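Local coordinates for listeriolysin O (Listeria monocytogenes, PDB 4CDB), which binds cholesterol-containing host membranes and, after a major conformational change, inserts into them as an oligomeric pore complex that lyses the cell, at residues V45-R51 with V63-K67; V148-E153 with T337-E341; Y389-N394 with N440-C446. All coordinates share one frame. Numbering follows the deposited sequence.

Overall arrangement
The three contacts are spread along an elongated molecule and follow one another in series along the chain. Interaction 1 sets the loop before strand 52-56 against strand 59-74 of the long sheet that also holds strand 362-385. Interaction 2 joins the end of helix 137-152 to the loop before strand 345-353, which belongs to a different, antiparallel sheet. Interaction 3 pairs strands 391-402 and 436-449 in the four-stranded sheet of the membrane-binding beta sandwich. Interaction 2 lies across the chain's centre from both others, centre to centre about 52 Å from interaction 1 and about 82 Å from interaction 3; the centres of 1 and 3 are about 46 Å apart. None touch.

Interaction 1 of 3, residues V45-R51 with V63-K67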
loop_
_atom_site.group_PDB
_atom_site.type_symbol
_atom_site.label_atom_id
_atom_site.label_comp_id
_atom_site.label_asym_id
_atom_site.label_seq_id
_atom_site.Cartn_x
_atom_site.Cartn_y
_atom_site.Cartn_z
ATOM N N VAL A 45 -7.841 13.981 11.331
ATOM C CA VAL A 45 -8.889 14.435 10.419
ATOM C C VAL A 45 -9.961 15.207 11.176
ATOM O O VAL A 45 -10.727 14.628 11.947
ATOM C CB VAL A 45 -9.545 13.265 9.665
ATOM C CG1 VAL A 45 -10.718 13.763 8.829
ATOM C CG2 VAL A 45 -8.521 12.564 8.791
ATOM N N THR A 46 -10.011 16.517 10.954
ATOM C CA THR A 46 -10.953 17.385 11.653
ATOM C C THR A 46 -12.374 17.247 11.111
ATOM O O THR A 46 -13.343 17.297 11.868
ATOM C CB THR A 46 -10.535 18.865 11.559
ATOM O OG1 THR A 46 -10.487 19.263 10.182
ATOM C CG2 THR A 46 -9.168 19.082 12.194
ATOM N N ASN A 47 -12.493 17.080 9.797
ATOM C CA ASN A 47 -13.800 16.991 9.158
ATOM C C ASN A 47 -13.735 16.250 7.828
ATOM O O ASN A 47 -12.667 16.130 7.231
ATOM C CB ASN A 47 -14.381 18.391 8.947
ATOM C CG ASN A 47 -13.668 19.161 7.852
ATOM O OD1 ASN A 47 -14.138 19.225 6.716
ATOM N ND2 ASN A 47 -12.524 19.746 8.188
ATOM N N VAL A 48 -14.882 15.759 7.369
ATOM C CA VAL A 48 -14.958 15.057 6.093
ATOM C C VAL A 48 -15.889 15.783 5.125
ATOM O O VAL A 48 -17.065 15.985 5.428
ATOM C CB VAL A 48 -15.453 13.611 6.278
ATOM C CG1 VAL A 48 -15.673 12.945 4.924
ATOM C CG2 VAL A 48 -14.466 12.817 7.122
ATOM N N PRO A 49 -15.357 16.181 3.956
ATOM C CA PRO A 49 -16.144 16.883 2.936
ATOM C C PRO A 49 -17.336 16.048 2.478
ATOM O O PRO A 49 -17.209 14.833 2.323
ATOM C CB PRO A 49 -15.148 17.060 1.786
ATOM C CG PRO A 49 -13.802 17.003 2.435
ATOM C CD PRO A 49 -13.953 16.006 3.544
ATOM N N PRO A 50 -18.487 16.699 2.261
ATOM C CA PRO A 50 -19.725 16.001 1.902
ATOM C C PRO A 50 -19.635 15.298 0.549
ATOM O O PRO A 50 -18.814 15.663 -0.293
ATOM C CB PRO A 50 -20.759 17.130 1.845
ATOM C CG PRO A 50 -19.962 18.366 1.586
ATOM C CD PRO A 50 -18.668 18.160 2.310
ATOM N N ARG A 51 -20.469 14.280 0.360
ATOM C CA ARG A 51 -20.567 13.592 -0.923
ATOM C C ARG A 51 -21.002 14.580 -1.998
ATOM O O ARG A 51 -21.876 15.415 -1.765
ATOM C CB ARG A 51 -21.572 12.440 -0.830
ATOM C CG ARG A 51 -21.944 11.810 -2.165
ATOM C CD ARG A 51 -22.908 10.640 -1.985
ATOM N NE ARG A 51 -24.095 11.016 -1.222
ATOM C CZ ARG A 51 -25.076 10.176 -0.905
ATOM N NH1 ARG A 51 -25.019 8.909 -1.287
ATOM N NH2 ARG A 51 -26.119 10.606 -0.205
ATOM N N VAL A 63 -18.483 11.412 -5.998
ATOM C CA VAL A 63 -17.300 11.309 -5.147
ATOM C C VAL A 63 -17.676 11.239 -3.670
ATOM O O VAL A 63 -18.301 12.157 -3.137
ATOM C CB VAL A 63 -16.337 12.499 -5.366
ATOM C CG1 VAL A 63 -15.136 12.390 -4.434
ATOM C CG2 VAL A 63 -15.891 12.565 -6.821
ATOM N N GLU A 64 -17.294 10.141 -3.021
ATOM C CA GLU A 64 -17.548 9.952 -1.595
ATOM C C GLU A 64 -16.256 9.967 -0.777
ATOM O O GLU A 64 -15.201 9.546 -1.256
ATOM C CB GLU A 64 -18.310 8.647 -1.348
ATOM C CG GLU A 64 -19.803 8.726 -1.626
ATOM C CD GLU A 64 -20.528 7.436 -1.290
ATOM O OE1 GLU A 64 -19.889 6.364 -1.347
ATOM O OE2 GLU A 64 -21.735 7.494 -0.971
ATOM N N LYS A 65 -16.351 10.457 0.455
ATOM C CA LYS A 65 -15.205 10.504 1.357
ATOM C C LYS A 65 -15.572 9.933 2.725
ATOM O O LYS A 65 -16.665 10.181 3.236
ATOM C CB LYS A 65 -14.691 11.940 1.501
ATOM C CG LYS A 65 -14.159 12.546 0.213
ATOM C CD LYS A 65 -13.645 13.958 0.437
ATOM C CE LYS A 65 -13.131 14.575 -0.854
ATOM N NZ LYS A 65 -12.017 13.782 -1.447
ATOM N N LYS A 66 -14.655 9.164 3.305
ATOM C CA LYS A 66 -14.857 8.588 4.629
ATOM C C LYS A 66 -13.602 8.735 5.486
ATOM O O LYS A 66 -12.480 8.613 4.992
ATOM C CB LYS A 66 -15.257 7.112 4.525
ATOM C CG LYS A 66 -15.583 6.463 5.869
ATOM C CD LYS A 66 -15.592 4.938 5.797
ATOM C CE LYS A 66 -16.938 4.383 5.355
ATOM N NZ LYS A 66 -17.207 4.597 3.906
ATOM N N LYS A 67 -13.801 9.005 6.772
ATOM C CA LYS A 67 -12.692 9.101 7.710
ATOM C C LYS A 67 -12.244 7.704 8.130
ATOM O O LYS A 67 -13.053 6.898 8.594
ATOM C CB LYS A 67 -13.107 9.906 8.939
ATOM C CG LYS A 67 -12.032 10.015 10.003
ATOM C CD LYS A 67 -12.566 10.693 11.251
ATOM C CE LYS A 67 -11.508 10.751 12.340
ATOM N NZ LYS A 67 -12.048 11.310 13.610
HETATM O O HOH W 1 -18.676 12.230 1.560
HETATM O O HOH W 2 -16.767 14.122 -2.002
#
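Just before the beta hairpin of strands 52-56 and 59-74, the chain from Val45 to Arg51 runs irregularly beside the hairpin's second strand, kinked at Thr46 and extended from Asn47 on, roughly antiparallel to it (151° between end-to-end directions). This is the elongated sheet that, in cholesterol-dependent cytolysins, connects the upper domains to the membrane-binding one. No direct hydrogen bond joins the two segments, and water does much of the bridging. At Val63 the carbonyl O takes a CA-H...O contact from Arg51 CA (3.5 Å) and a hydrogen bond from water 2 (2.7 Å), which also donates to Pro50 O at 3.1 Å. Glu64 turns its carboxylate to Arg51, with a salt bridge of 3.6 Å between OE2 and Arg51 NH1; the same guanidinium group gives its NE to Gly406 O. Lys65 N donates to water 1 (3.1 Å), which passes a hydrogen bond on to Pro49 O, also 3.1 Å away. The Lys65 stem packs against the loop, its CD 3.6 Å from Pro49 CG and its CB 3.7 Å from Val48 CG1, before NZ leaves for Thr371 OG1 and for Ser202 O, in a segment thought to become a transmembrane strand in the pore. Lys66 points away. Lys67, fully extended, lays its aliphatic chain along two valines: CB is 3.7 Å from Val48 CG2, and CG is 4.1 Å from Val45 CB.

Interaction 2 of 3, residues V148-E153 with T337-E341; sequences VERWNE and TFNRE
The C-terminal turn of helix 137-152 packs on the loop before strand 345-353 in the large antiparallel sheet of this cholesterol-dependent cytolysin. Residues 148-152 are alpha-helical, with Asn152 N bonded to Val148 O at 3.1 Å; Glu153 leaves the helix. In the loop, Thr337 to Asn339 are extended, Arg340 and Glu341 take helical angles, and Asn339 opens an Asx turn, its OD1 accepting from Glu341 N at 2.8 Å. The nearest CA atoms, of Asn152 and Arg340, are 7.4 Å apart, so side chains do the joining. Phe338 (chi1 t) points at the helix and presents its ring edge: CE2 lies 3.7 Å from Trp151 CZ3 and CZ lies 4.3 Å from Val148 CG1. The Phe338 ring and the six-membered ring of Trp151 (chi1 t) sit obliquely, centroids 5.8 Å apart and planes at 43°. Trp151 NE1 donates to Pro121 O in a loop, and Phe338 also meets Tyr217 on strand 207-222 of that sheet. Toward the surface, Arg340 reaches out with chi1 to chi3 all t, its NH1 3.7 Å from Asn152 CB. Glu149, folded back with chi1 and chi2 both m, meets it in a very short salt bridge, OE1 to Arg340 NH2 at 2.4 Å.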
loop_
_atom_site.group_PDB
_atom_site.type_symbol
_atom_site.label_atom_id
_atom_site.label_comp_id
_atom_site.label_asym_id
_atom_site.label_seq_id
_atom_site.Cartn_x
_atom_site.Cartn_y
_atom_site.Cartn_z
ATOM N N VAL A 148 29.333 -14.485 5.307
ATOM C CA VAL A 148 28.745 -14.732 3.994
ATOM C C VAL A 148 29.686 -15.547 3.106
ATOM O O VAL A 148 29.259 -16.473 2.417
ATOM C CB VAL A 148 28.366 -13.411 3.286
ATOM C CG1 VAL A 148 28.049 -13.653 1.821
ATOM C CG2 VAL A 148 27.187 -12.745 3.987
ATOM N N GLU A 149 30.970 -15.203 3.130
ATOM C CA GLU A 149 31.967 -15.937 2.358
ATOM C C GLU A 149 32.138 -17.361 2.866
ATOM O O GLU A 149 32.356 -18.284 2.083
ATOM C CB GLU A 149 33.314 -15.212 2.368
ATOM C CG GLU A 149 33.400 -14.069 1.379
ATOM C CD GLU A 149 33.127 -14.514 -0.048
ATOM O OE1 GLU A 149 33.648 -15.574 -0.458
ATOM O OE2 GLU A 149 32.395 -13.798 -0.764
ATOM N N ARG A 150 32.043 -17.531 4.182
ATOM C CA ARG A 150 32.156 -18.851 4.793
ATOM C C ARG A 150 31.033 -19.778 4.334
ATOM O O ARG A 150 31.247 -20.975 4.131
ATOM C CB ARG A 150 32.190 -18.740 6.322
ATOM C CG ARG A 150 33.543 -19.087 6.927
ATOM C CD ARG A 150 33.801 -18.340 8.233
ATOM N NE ARG A 150 32.852 -18.684 9.289
ATOM C CZ ARG A 150 32.952 -18.266 10.548
ATOM N NH1 ARG A 150 33.963 -17.489 10.912
ATOM N NH2 ARG A 150 32.046 -18.626 11.446
ATOM N N TRP A 151 29.841 -19.218 4.156
ATOM C CA TRP A 151 28.704 -19.990 3.669
ATOM C C TRP A 151 28.863 -20.333 2.190
ATOM O O TRP A 151 28.542 -21.441 1.763
ATOM C CB TRP A 151 27.393 -19.232 3.894
ATOM C CG TRP A 151 26.178 -20.002 3.451
ATOM C CD1 TRP A 151 25.502 -20.951 4.164
ATOM C CD2 TRP A 151 25.497 -19.889 2.192
ATOM N NE1 TRP A 151 24.444 -21.434 3.429
ATOM C CE2 TRP A 151 24.420 -20.798 2.215
ATOM C CE3 TRP A 151 25.694 -19.107 1.051
ATOM C CZ2 TRP A 151 23.544 -20.947 1.138
ATOM C CZ3 TRP A 151 24.825 -19.256 -0.017
ATOM C CH2 TRP A 151 23.764 -20.168 0.034
ATOM N N ASN A 152 29.361 -19.372 1.416
ATOM C CA ASN A 152 29.570 -19.567 -0.015
ATOM C C ASN A 152 30.631 -20.621 -0.324
ATOM O O ASN A 152 30.670 -21.167 -1.425
ATOM C CB ASN A 152 29.941 -18.243 -0.693
ATOM C CG ASN A 152 28.772 -17.279 -0.777
ATOM O OD1 ASN A 152 27.627 -17.685 -0.976
ATOM N ND2 ASN A 152 29.059 -15.989 -0.635
ATOM N N GLU A 153 31.487 -20.905 0.653
ATOM C CA GLU A 153 32.624 -21.795 0.437
ATOM C C GLU A 153 32.486 -23.157 1.118
ATOM O O GLU A 153 33.404 -23.975 1.065
ATOM C CB GLU A 153 33.922 -21.118 0.890
ATOM C CG GLU A 153 34.291 -19.872 0.097
ATOM C CD GLU A 153 35.539 -19.185 0.626
ATOM O OE1 GLU A 153 36.134 -19.686 1.604
ATOM O OE2 GLU A 153 35.925 -18.139 0.062
ATOM N N THR A 337 16.127 -15.746 -5.536
ATOM C CA THR A 337 17.171 -16.615 -4.999
ATOM C C THR A 337 18.497 -15.872 -4.801
ATOM O O THR A 337 19.018 -15.245 -5.723
ATOM C CB THR A 337 17.386 -17.857 -5.893
ATOM O OG1 THR A 337 16.230 -18.701 -5.823
ATOM C CG2 THR A 337 18.605 -18.642 -5.439
ATOM N N PHE A 338 19.029 -15.951 -3.586
ATOM C CA PHE A 338 20.295 -15.313 -3.239
ATOM C C PHE A 338 21.478 -15.920 -3.991
ATOM O O PHE A 338 21.575 -17.139 -4.138
ATOM C CB PHE A 338 20.521 -15.412 -1.727
ATOM C CG PHE A 338 21.916 -15.057 -1.286
ATOM C CD1 PHE A 338 22.409 -13.771 -1.442
ATOM C CD2 PHE A 338 22.725 -16.010 -0.686
ATOM C CE1 PHE A 338 23.689 -13.448 -1.025
ATOM C CE2 PHE A 338 24.005 -15.693 -0.266
ATOM C CZ PHE A 338 24.486 -14.410 -0.435
ATOM N N ASN A 339 22.371 -15.061 -4.474
ATOM C CA ASN A 339 23.612 -15.519 -5.092
ATOM C C ASN A 339 24.785 -14.587 -4.787
ATOM O O ASN A 339 24.592 -13.469 -4.310
ATOM C CB ASN A 339 23.439 -15.711 -6.602
ATOM C CG ASN A 339 23.639 -14.428 -7.384
ATOM O OD1 ASN A 339 24.762 -14.081 -7.751
ATOM N ND2 ASN A 339 22.546 -13.722 -7.653
ATOM N N ARG A 340 25.997 -15.058 -5.075
ATOM C CA ARG A 340 27.229 -14.361 -4.703
ATOM C C ARG A 340 27.347 -12.956 -5.292
ATOM O O ARG A 340 27.850 -12.042 -4.638
ATOM C CB ARG A 340 28.449 -15.193 -5.110
ATOM C CG ARG A 340 29.757 -14.751 -4.465
ATOM C CD ARG A 340 30.942 -15.499 -5.063
ATOM N NE ARG A 340 32.147 -15.372 -4.247
ATOM C CZ ARG A 340 32.680 -16.363 -3.539
ATOM N NH1 ARG A 340 32.119 -17.566 -3.549
ATOM N NH2 ARG A 340 33.778 -16.155 -2.825
ATOM N N GLU A 341 26.887 -12.791 -6.529
ATOM C CA GLU A 341 26.999 -11.511 -7.226
ATOM C C GLU A 341 26.115 -10.427 -6.613
ATOM O O GLU A 341 26.519 -9.268 -6.517
ATOM C CB GLU A 341 26.681 -11.681 -8.715
ATOM C CG GLU A 341 27.838 -12.222 -9.545
ATOM C CD GLU A 341 28.344 -13.568 -9.058
ATOM O OE1 GLU A 341 27.516 -14.475 -8.836
ATOM O OE2 GLU A 341 29.575 -13.716 -8.899
#

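Interaction 3 of 3, residues Y389-N394 with N440-C446. With ACT (acetate ion), chain B.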
loop_
_atom_site.group_PDB
_atom_site.type_symbol
_atom_site.label_atom_id
_atom_site.label_comp_id
_atom_site.label_asym_id
_atom_site.label_seq_id
_atom_site.Cartn_x
_atom_site.Cartn_y
_atom_site.Cartn_z
ATOM N N TYR A 389 -50.530 2.919 -37.572
ATOM C CA TYR A 389 -51.473 3.480 -36.611
ATOM C C TYR A 389 -50.966 4.775 -35.983
ATOM O O TYR A 389 -49.809 5.155 -36.170
ATOM C CB TYR A 389 -51.782 2.459 -35.512
ATOM C CG TYR A 389 -50.562 1.749 -34.947
ATOM C CD1 TYR A 389 -49.621 2.433 -34.186
ATOM C CD2 TYR A 389 -50.364 0.392 -35.163
ATOM C CE1 TYR A 389 -48.511 1.788 -33.663
ATOM C CE2 TYR A 389 -49.254 -0.266 -34.643
ATOM C CZ TYR A 389 -48.332 0.439 -33.894
ATOM O OH TYR A 389 -47.229 -0.203 -33.375
ATOM N N VAL A 390 -51.840 5.449 -35.241
ATOM C CA VAL A 390 -51.440 6.605 -34.454
ATOM C C VAL A 390 -50.912 6.113 -33.111
ATOM O O VAL A 390 -51.562 5.304 -32.447
ATOM C CB VAL A 390 -52.621 7.566 -34.201
ATOM C CG1 VAL A 390 -52.164 8.745 -33.361
ATOM C CG2 VAL A 390 -53.221 8.047 -35.515
ATOM N N ALA A 391 -49.737 6.591 -32.718
ATOM C CA ALA A 391 -49.132 6.159 -31.463
ATOM C C ALA A 391 -48.873 7.324 -30.512
ATOM O O ALA A 391 -48.636 8.452 -30.948
ATOM C CB ALA A 391 -47.837 5.410 -31.735
ATOM N N GLN A 392 -48.923 7.043 -29.214
ATOM C CA GLN A 392 -48.534 8.015 -28.199
ATOM C C GLN A 392 -47.592 7.363 -27.198
ATOM O O GLN A 392 -47.855 6.262 -26.717
ATOM C CB GLN A 392 -49.758 8.581 -27.471
ATOM C CG GLN A 392 -50.557 9.592 -28.279
ATOM C CD GLN A 392 -51.607 10.314 -27.448
ATOM O OE1 GLN A 392 -51.588 10.259 -26.218
ATOM N NE2 GLN A 392 -52.527 10.996 -28.120
ATOM N N PHE A 393 -46.497 8.049 -26.887
ATOM C CA PHE A 393 -45.510 7.527 -25.953
ATOM C C PHE A 393 -45.579 8.243 -24.615
ATOM O O PHE A 393 -45.980 9.405 -24.534
ATOM C CB PHE A 393 -44.098 7.667 -26.528
ATOM C CG PHE A 393 -43.904 6.957 -27.833
ATOM C CD1 PHE A 393 -44.185 7.595 -29.033
ATOM C CD2 PHE A 393 -43.442 5.651 -27.864
ATOM C CE1 PHE A 393 -44.010 6.942 -30.239
ATOM C CE2 PHE A 393 -43.265 4.994 -29.069
ATOM C CZ PHE A 393 -43.550 5.642 -30.256
ATOM N N ASN A 394 -45.191 7.535 -23.564
ATOM C CA ASN A 394 -44.989 8.153 -22.265
ATOM C C ASN A 394 -43.708 7.623 -21.634
ATOM O O ASN A 394 -43.671 6.505 -21.118
ATOM C CB ASN A 394 -46.185 7.915 -21.344
ATOM C CG ASN A 394 -46.141 8.790 -20.111
ATOM O OD1 ASN A 394 -45.446 8.483 -19.143
ATOM N ND2 ASN A 394 -46.880 9.894 -20.142
ATOM N N ASN A 440 -38.847 4.517 -17.330
ATOM C CA ASN A 440 -40.154 3.962 -17.656
ATOM C C ASN A 440 -40.505 4.202 -19.121
ATOM O O ASN A 440 -40.469 5.335 -19.598
ATOM C CB ASN A 440 -41.229 4.568 -16.755
ATOM C CG ASN A 440 -40.943 4.355 -15.282
ATOM O OD1 ASN A 440 -40.591 3.255 -14.858
ATOM N ND2 ASN A 440 -41.083 5.414 -14.494
ATOM N N VAL A 441 -40.839 3.132 -19.833
ATOM C CA VAL A 441 -41.191 3.242 -21.242
ATOM C C VAL A 441 -42.602 2.724 -21.489
ATOM O O VAL A 441 -42.883 1.543 -21.278
ATOM C CB VAL A 441 -40.201 2.466 -22.126
ATOM C CG1 VAL A 441 -40.651 2.489 -23.581
ATOM C CG2 VAL A 441 -38.805 3.047 -21.982
ATOM N N TYR A 442 -43.483 3.620 -21.929
ATOM C CA TYR A 442 -44.872 3.278 -22.219
ATOM C C TYR A 442 -45.257 3.709 -23.633
ATOM O O TYR A 442 -44.853 4.778 -24.095
ATOM C CB TYR A 442 -45.804 3.939 -21.198
ATOM C CG TYR A 442 -47.274 3.668 -21.428
ATOM C CD1 TYR A 442 -47.881 2.535 -20.901
ATOM C CD2 TYR A 442 -48.060 4.550 -22.162
ATOM C CE1 TYR A 442 -49.224 2.285 -21.104
ATOM C CE2 TYR A 442 -49.405 4.306 -22.369
ATOM C CZ TYR A 442 -49.981 3.171 -21.837
ATOM O OH TYR A 442 -51.318 2.920 -22.039
ATOM N N ALA A 443 -46.045 2.883 -24.316
ATOM C CA ALA A 443 -46.527 3.229 -25.649
ATOM C C ALA A 443 -47.896 2.618 -25.902
ATOM O O ALA A 443 -48.137 1.459 -25.562
ATOM C CB ALA A 443 -45.537 2.774 -26.711
ATOM N N LYS A 444 -48.788 3.407 -26.495
ATOM C CA LYS A 444 -50.116 2.932 -26.865
ATOM C C LYS A 444 -50.458 3.320 -28.302
ATOM O O LYS A 444 -49.874 4.252 -28.860
ATOM C CB LYS A 444 -51.180 3.473 -25.907
ATOM C CG LYS A 444 -51.300 4.991 -25.892
ATOM C CD LYS A 444 -52.354 5.452 -24.892
ATOM C CE LYS A 444 -52.486 6.969 -24.899
ATOM N NZ LYS A 444 -53.494 7.456 -23.915
ATOM N N GLU A 445 -51.405 2.603 -28.897
ATOM C CA GLU A 445 -51.796 2.873 -30.274
ATOM C C GLU A 445 -53.310 2.967 -30.415
ATOM O O GLU A 445 -54.050 2.226 -29.766
ATOM C CB GLU A 445 -51.229 1.806 -31.215
ATOM C CG GLU A 445 -51.630 0.376 -30.871
ATOM C CD GLU A 445 -52.754 -0.157 -31.743
ATOM O OE1 GLU A 445 -53.326 0.616 -32.541
ATOM O OE2 GLU A 445 -53.063 -1.360 -31.625
ATOM N N CYS A 446 -53.765 3.886 -31.262
ATOM C CA CYS A 446 -55.194 4.077 -31.485
ATOM C C CYS A 446 -55.774 3.017 -32.426
ATOM O O CYS A 446 -55.444 2.978 -33.609
ATOM C CB CYS A 446 -55.467 5.480 -32.033
ATOM S SG CYS A 446 -57.221 5.867 -32.243
HETATM C C ACT B . -55.930 9.929 -24.971
HETATM O O ACT B . -54.743 9.628 -24.724
HETATM O OXT ACT B . -56.889 9.277 -24.505
HETATM C CH3 ACT B . -56.209 11.079 -25.892
HETATM O O HOH W 3 -54.595 4.527 -35.448
HETATM O O HOH W 4 -52.768 10.816 -23.450
#
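The ring of Tyr389 lies over the stem of Glu445 in a CH-pi contact, Glu445 CB standing 3.7 Å from the ring centroid and 23° off its normal. The Tyr389 hydroxyl goes on to Trp474 O. Strand residues 391-394 and 440-446 run antiparallel (163°) as neighbours in the four-stranded sheet of the C-terminal beta sandwich. Cys446 N bonds Val390 O at 2.9 Å. Gln392 and Lys444 form a hydrogen-bonded pair, Gln392 N to Lys444 O and Lys444 N to Gln392 O both at 3.0 Å. At Asn394 and Tyr442 the bond from Asn394 N to Tyr442 O is 2.8 Å, and the return bond from Tyr442 N to Asn394 O is weak at 3.0 Å. At the other end of the ladder water 3 bridges Val390 N (2.9 Å) and Cys446 O (2.5 Å). Ala391, Phe393, Ala443 and Glu445 share one face; there Phe393 CD2 packs on Ala443 CB at 3.7 Å, and Ile473 of the other sandwich layer meets Ala391 and Phe393. The face of Gln392, Asn394, Tyr442 and Lys444 is more open and polar: Lys444 NZ donates at 2.6 Å to O of an acetate, probably from the crystallisation liquor, and makes a cation-pi contact with Trp454; water 4 links that O to Gln392 OE1, while Gln392 NE2 donates to Ser421 OG. Glu445 and Cys446 open the conserved undecapeptide. Main-chain bonds, a bridging water and the Tyr389 CH-pi contact hold its start here, while Glu445 OE1, buried without a partner in the model, adds no bond.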